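Local coordinates for methyltransferase domain-containing protein (Deinococcus radiodurans, PDB 3M33), which is of unknown function but may act as a methyltransferase, at residues L42-G56 with L108-P121. Numbering follows the deposited sequence.
Sequences LSRLLTPQTRVLEAG and LGAPFGLIVSRRGP. With SO4 (sulfate ion), chain J; SO4 (sulfate ion), chain F.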
loop_
_atom_site.group_PDB
_atom_site.type_symbol
_atom_site.label_atom_id
_atom_site.label_comp_id
_atom_site.label_asym_id
_atom_site.label_seq_id
_atom_site.Cartn_x
_atom_site.Cartn_y
_atom_site.Cartn_z
ATOM N N LEU A 42 -1.412 -10.516 -6.355
ATOM C CA LEU A 42 -2.501 -10.571 -5.391
ATOM C C LEU A 42 -3.647 -11.413 -5.955
ATOM O O LEU A 42 -4.175 -12.297 -5.299
ATOM C CB LEU A 42 -2.980 -9.159 -5.062
ATOM C CG LEU A 42 -4.227 -9.054 -4.176
ATOM C CD1 LEU A 42 -4.092 -9.924 -2.926
ATOM C CD2 LEU A 42 -4.494 -7.579 -3.816
ATOM N N SER A 43 -4.008 -11.138 -7.199
ATOM C CA SER A 43 -5.078 -11.870 -7.843
ATOM C C SER A 43 -4.815 -13.385 -7.857
ATOM O O SER A 43 -5.727 -14.171 -7.591
ATOM C CB SER A 43 -5.295 -11.343 -9.259
ATOM O OG SER A 43 -6.278 -12.120 -9.890
ATOM N N ARG A 44 -3.576 -13.795 -8.147
ATOM C CA ARG A 44 -3.236 -15.223 -8.180
ATOM C C ARG A 44 -3.399 -15.879 -6.813
ATOM O O ARG A 44 -3.686 -17.066 -6.720
ATOM C CB ARG A 44 -1.792 -15.450 -8.671
ATOM C CG ARG A 44 -1.517 -15.081 -10.124
ATOM C CD ARG A 44 -0.034 -15.322 -10.461
ATOM N NE ARG A 44 0.259 -16.742 -10.687
ATOM C CZ ARG A 44 0.801 -17.566 -9.791
ATOM N NH1 ARG A 44 1.149 -17.130 -8.583
ATOM N NH2 ARG A 44 1.006 -18.838 -10.111
ATOM N N LEU A 45 -3.199 -15.108 -5.747
ATOM C CA LEU A 45 -3.261 -15.642 -4.381
ATOM C C LEU A 45 -4.673 -15.776 -3.778
ATOM O O LEU A 45 -4.830 -16.331 -2.692
ATOM C CB LEU A 45 -2.425 -14.766 -3.454
ATOM C CG LEU A 45 -0.905 -14.880 -3.643
ATOM C CD1 LEU A 45 -0.247 -13.577 -3.214
ATOM C CD2 LEU A 45 -0.349 -16.068 -2.857
ATOM N N LEU A 46 -5.692 -15.260 -4.454
ATOM C CA LEU A 46 -7.035 -15.241 -3.861
ATOM C C LEU A 46 -7.891 -16.410 -4.350
ATOM O O LEU A 46 -8.025 -16.622 -5.549
ATOM C CB LEU A 46 -7.745 -13.917 -4.179
ATOM C CG LEU A 46 -7.070 -12.672 -3.584
ATOM C CD1 LEU A 46 -7.704 -11.405 -4.087
ATOM C CD2 LEU A 46 -7.143 -12.741 -2.078
ATOM N N THR A 47 -8.474 -17.156 -3.417
ATOM C CA THR A 47 -9.427 -18.207 -3.763
ATOM C C THR A 47 -10.647 -18.061 -2.864
ATOM O O THR A 47 -10.572 -17.374 -1.847
ATOM C CB THR A 47 -8.830 -19.610 -3.539
ATOM O OG1 THR A 47 -8.857 -19.925 -2.138
ATOM C CG2 THR A 47 -7.404 -19.670 -4.065
ATOM N N PRO A 48 -11.768 -18.717 -3.220
ATOM C CA PRO A 48 -12.982 -18.617 -2.395
ATOM C C PRO A 48 -12.803 -19.254 -1.017
ATOM O O PRO A 48 -13.728 -19.205 -0.220
ATOM C CB PRO A 48 -14.034 -19.397 -3.199
ATOM C CG PRO A 48 -13.476 -19.524 -4.578
ATOM C CD PRO A 48 -11.986 -19.554 -4.417
ATOM N N GLN A 49 -11.642 -19.845 -0.743
ATOM C CA GLN A 49 -11.342 -20.336 0.599
ATOM C C GLN A 49 -10.399 -19.406 1.380
ATOM O O GLN A 49 -10.160 -19.621 2.555
ATOM C CB GLN A 49 -10.728 -21.742 0.532
ATOM C CG GLN A 49 -11.679 -22.850 0.011
ATOM C CD GLN A 49 -11.964 -22.782 -1.500
ATOM O OE1 GLN A 49 -11.084 -22.456 -2.305
ATOM N NE2 GLN A 49 -13.199 -23.114 -1.884
ATOM N N THR A 50 -9.845 -18.384 0.734
ATOM C CA THR A 50 -8.813 -17.551 1.379
ATOM C C THR A 50 -9.363 -16.550 2.394
ATOM O O THR A 50 -10.253 -15.767 2.069
ATOM C CB THR A 50 -8.025 -16.746 0.335
ATOM O OG1 THR A 50 -7.485 -17.638 -0.650
ATOM C CG2 THR A 50 -6.909 -15.968 1.000
ATOM N N ARG A 51 -8.817 -16.572 3.609
ATOM C CA ARG A 51 -9.095 -15.554 4.621
ATOM C C ARG A 51 -8.024 -14.471 4.569
ATOM O O ARG A 51 -6.843 -14.737 4.815
ATOM C CB ARG A 51 -9.105 -16.158 6.029
ATOM C CG ARG A 51 -9.663 -17.574 6.112
ATOM C CD ARG A 51 -11.153 -17.595 6.264
ATOM N NE ARG A 51 -11.594 -17.272 7.618
ATOM C CZ ARG A 51 -12.872 -17.247 7.994
ATOM N NH1 ARG A 51 -13.829 -17.533 7.114
ATOM N NH2 ARG A 51 -13.197 -16.940 9.245
ATOM N N VAL A 52 -8.443 -13.248 4.278
ATOM C CA VAL A 52 -7.507 -12.160 4.058
ATOM C C VAL A 52 -7.542 -11.145 5.196
ATOM O O VAL A 52 -8.606 -10.820 5.721
ATOM C CB VAL A 52 -7.803 -11.441 2.737
ATOM C CG1 VAL A 52 -6.747 -10.359 2.469
ATOM C CG2 VAL A 52 -7.841 -12.442 1.594
ATOM N N LEU A 53 -6.364 -10.671 5.582
ATOM C CA LEU A 53 -6.231 -9.501 6.434
ATOM C C LEU A 53 -5.472 -8.419 5.675
ATOM O O LEU A 53 -4.340 -8.640 5.219
ATOM C CB LEU A 53 -5.490 -9.840 7.717
ATOM C CG LEU A 53 -5.282 -8.630 8.633
ATOM C CD1 LEU A 53 -6.622 -8.195 9.246
ATOM C CD2 LEU A 53 -4.306 -8.974 9.730
ATOM N N GLU A 54 -6.098 -7.253 5.525
ATOM C CA GLU A 54 -5.456 -6.128 4.857
ATOM C C GLU A 54 -5.095 -5.046 5.855
ATOM O O GLU A 54 -5.967 -4.504 6.528
ATOM C CB GLU A 54 -6.365 -5.534 3.780
ATOM C CG GLU A 54 -5.672 -4.457 2.960
ATOM C CD GLU A 54 -6.629 -3.530 2.217
ATOM O OE1 GLU A 54 -7.862 -3.749 2.243
ATOM O OE2 GLU A 54 -6.130 -2.564 1.610
ATOM N N ALA A 55 -3.809 -4.738 5.951
ATOM C CA ALA A 55 -3.346 -3.659 6.820
ATOM C C ALA A 55 -3.405 -2.314 6.099
ATOM O O ALA A 55 -2.904 -2.166 4.974
ATOM C CB ALA A 55 -1.915 -3.939 7.305
ATOM N N GLY A 56 -4.034 -1.335 6.737
ATOM C CA GLY A 56 -4.110 0.016 6.197
ATOM C C GLY A 56 -5.044 0.130 5.011
ATOM O O GLY A 56 -4.611 0.550 3.934
ATOM N N LEU A 108 -11.222 -9.845 15.387
ATOM C CA LEU A 108 -10.442 -9.745 14.151
ATOM C C LEU A 108 -10.604 -11.006 13.310
ATOM O O LEU A 108 -10.847 -10.930 12.112
ATOM C CB LEU A 108 -8.954 -9.480 14.425
ATOM C CG LEU A 108 -8.179 -9.109 13.153
ATOM C CD1 LEU A 108 -8.711 -7.808 12.594
ATOM C CD2 LEU A 108 -6.672 -9.008 13.384
ATOM N N GLY A 109 -10.484 -12.166 13.944
ATOM C CA GLY A 109 -10.752 -13.417 13.255
ATOM C C GLY A 109 -9.548 -14.161 12.693
ATOM O O GLY A 109 -9.704 -14.976 11.783
ATOM N N ALA A 110 -8.352 -13.887 13.221
ATOM C CA ALA A 110 -7.186 -14.713 12.915
ATOM C C ALA A 110 -7.566 -16.179 13.142
ATOM O O ALA A 110 -8.442 -16.466 13.960
ATOM C CB ALA A 110 -6.000 -14.321 13.806
ATOM N N PRO A 111 -6.896 -17.117 12.444
ATOM C CA PRO A 111 -5.722 -16.918 11.590
ATOM C C PRO A 111 -6.109 -16.606 10.150
ATOM O O PRO A 111 -7.243 -16.872 9.741
ATOM C CB PRO A 111 -5.015 -18.280 11.648
ATOM C CG PRO A 111 -6.082 -19.270 12.072
ATOM C CD PRO A 111 -7.355 -18.513 12.386
ATOM N N PHE A 112 -5.168 -16.047 9.391
ATOM C CA PHE A 112 -5.421 -15.663 8.009
ATOM C C PHE A 112 -4.475 -16.396 7.055
ATOM O O PHE A 112 -3.338 -16.708 7.418
ATOM C CB PHE A 112 -5.239 -14.149 7.852
ATOM C CG PHE A 112 -6.204 -13.337 8.665
ATOM C CD1 PHE A 112 -7.491 -13.082 8.189
ATOM C CD2 PHE A 112 -5.826 -12.815 9.895
ATOM C CE1 PHE A 112 -8.391 -12.333 8.938
ATOM C CE2 PHE A 112 -6.716 -12.049 10.651
ATOM C CZ PHE A 112 -8.003 -11.811 10.180
ATOM N N GLY A 113 -4.939 -16.670 5.839
ATOM C CA GLY A 113 -4.087 -17.276 4.829
ATOM C C GLY A 113 -3.313 -16.241 4.023
ATOM O O GLY A 113 -2.318 -16.553 3.364
ATOM N N LEU A 114 -3.771 -14.998 4.066
ATOM C CA LEU A 114 -3.070 -13.914 3.378
ATOM C C LEU A 114 -3.096 -12.632 4.212
ATOM O O LEU A 114 -4.152 -12.219 4.701
ATOM C CB LEU A 114 -3.685 -13.662 1.990
ATOM C CG LEU A 114 -3.100 -12.523 1.153
ATOM C CD1 LEU A 114 -1.674 -12.864 0.741
ATOM C CD2 LEU A 114 -3.966 -12.277 -0.086
ATOM N N ILE A 115 -1.932 -12.009 4.373
ATOM C CA ILE A 115 -1.857 -10.697 4.989
ATOM C C ILE A 115 -1.297 -9.785 3.926
ATOM O O ILE A 115 -0.229 -10.029 3.389
ATOM C CB ILE A 115 -0.958 -10.682 6.240
ATOM C CG1 ILE A 115 -1.558 -11.548 7.355
ATOM C CG2 ILE A 115 -0.767 -9.274 6.739
ATOM C CD1 ILE A 115 -1.375 -13.033 7.126
ATOM N N VAL A 116 -2.031 -8.739 3.589
ATOM C CA VAL A 116 -1.641 -7.920 2.466
ATOM C C VAL A 116 -1.537 -6.443 2.858
ATOM O O VAL A 116 -2.270 -5.959 3.733
ATOM C CB VAL A 116 -2.614 -8.111 1.296
ATOM C CG1 VAL A 116 -3.984 -7.626 1.671
ATOM C CG2 VAL A 116 -2.119 -7.361 0.081
ATOM N N SER A 117 -0.605 -5.725 2.237
ATOM C CA SER A 117 -0.471 -4.297 2.509
ATOM C C SER A 117 0.025 -3.554 1.288
ATOM O O SER A 117 1.155 -3.776 0.844
ATOM C CB SER A 117 0.503 -4.073 3.667
ATOM O OG SER A 117 0.738 -2.694 3.864
ATOM N N ARG A 118 -0.811 -2.672 0.749
ATOM C CA ARG A 118 -0.393 -1.859 -0.380
ATOM C C ARG A 118 0.126 -0.531 0.152
ATOM O O ARG A 118 -0.655 0.360 0.464
ATOM C CB ARG A 118 -1.546 -1.631 -1.370
ATOM C CG ARG A 118 -1.122 -0.820 -2.615
ATOM C CD ARG A 118 -2.313 -0.290 -3.450
ATOM N NE ARG A 118 -3.174 -1.356 -3.969
ATOM C CZ ARG A 118 -3.001 -1.977 -5.138
ATOM N NH1 ARG A 118 -1.974 -1.668 -5.941
ATOM N NH2 ARG A 118 -3.861 -2.919 -5.513
ATOM N N ARG A 119 1.443 -0.417 0.302
ATOM C CA ARG A 119 2.058 0.821 0.794
ATOM C C ARG A 119 1.558 1.183 2.191
ATOM O O ARG A 119 1.516 2.355 2.581
ATOM C CB ARG A 119 1.815 1.961 -0.203
ATOM C CG ARG A 119 2.401 1.640 -1.606
ATOM C CD ARG A 119 1.765 2.459 -2.745
ATOM N NE ARG A 119 2.048 3.885 -2.649
ATOM C CZ ARG A 119 1.995 4.749 -3.665
ATOM N NH1 ARG A 119 1.673 4.344 -4.902
ATOM N NH2 ARG A 119 2.276 6.034 -3.445
ATOM N N GLY A 120 1.177 0.160 2.940
ATOM C CA GLY A 120 0.597 0.343 4.256
ATOM C C GLY A 120 1.610 0.060 5.340
ATOM O O GLY A 120 2.810 0.111 5.087
ATOM N N PRO A 121 1.128 -0.239 6.555
ATOM C CA PRO A 121 1.988 -0.547 7.708
ATOM C C PRO A 121 2.909 -1.726 7.428
ATOM O O PRO A 121 2.518 -2.655 6.707
ATOM C CB PRO A 121 0.981 -0.925 8.807
ATOM C CG PRO A 121 -0.273 -0.195 8.438
ATOM C CD PRO A 121 -0.304 -0.238 6.916
HETATM S S SO4 J . -6.857 -19.578 4.481
HETATM O O1 SO4 J . -6.231 -19.834 3.176
HETATM O O2 SO4 J . -8.012 -20.462 4.666
HETATM O O3 SO4 J . -5.892 -19.831 5.555
HETATM O O4 SO4 J . -7.316 -18.206 4.512
HETATM S S SO4 F . 2.828 6.310 0.322
HETATM O O1 SO4 F . 2.739 5.714 -0.997
HETATM O O2 SO4 F . 1.909 7.450 0.396
HETATM O O3 SO4 F . 2.481 5.307 1.328
HETATM O O4 SO4 F . 4.191 6.771 0.580
HETATM O O HOH W 1 -3.251 -1.795 2.153
#
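L53 gives its N-H to L114 O (2.8 Å, 172°) and its carbonyl to V116 N, and A55 N reaches on to V116 O, so strands 51-55 and 114-118 run parallel. At the start, R51 O accepts twice: G113 N lies in the carbonyl plane at 2.9 Å, whereas L114 N is tilted from it. Strand 72-77 takes the outward N-H and C=O groups of V52 and E54. Where the strands part, one water accepts from R118 N and lies within bonding distance of E54 OE2 and A55 O; W73 NE1 holds E54 OE1.

Leucine and valine suit the buried faces, E54 being the exception. L53 CB sits over the F112 ring, 3.6 Å from its centroid, a CH-pi contact; with CG anti to the backbone N (chi1 178°), CD1 meets CZ and CD2 the CD2-CE2 side. With an alanine replacing F112, L53 CB is likely to lose this partner and its methyls to face a gap. On the opposite sheet face, L114 CD2 touches L42 CD1 (3.7 Å) of helix 36-45 and L46 CD2 just beyond. The neighbouring strands thus satisfy the central backbone, while E54 places a buried, gripped carboxylate beside what is probably a Rossmann-like glycine-rich loop.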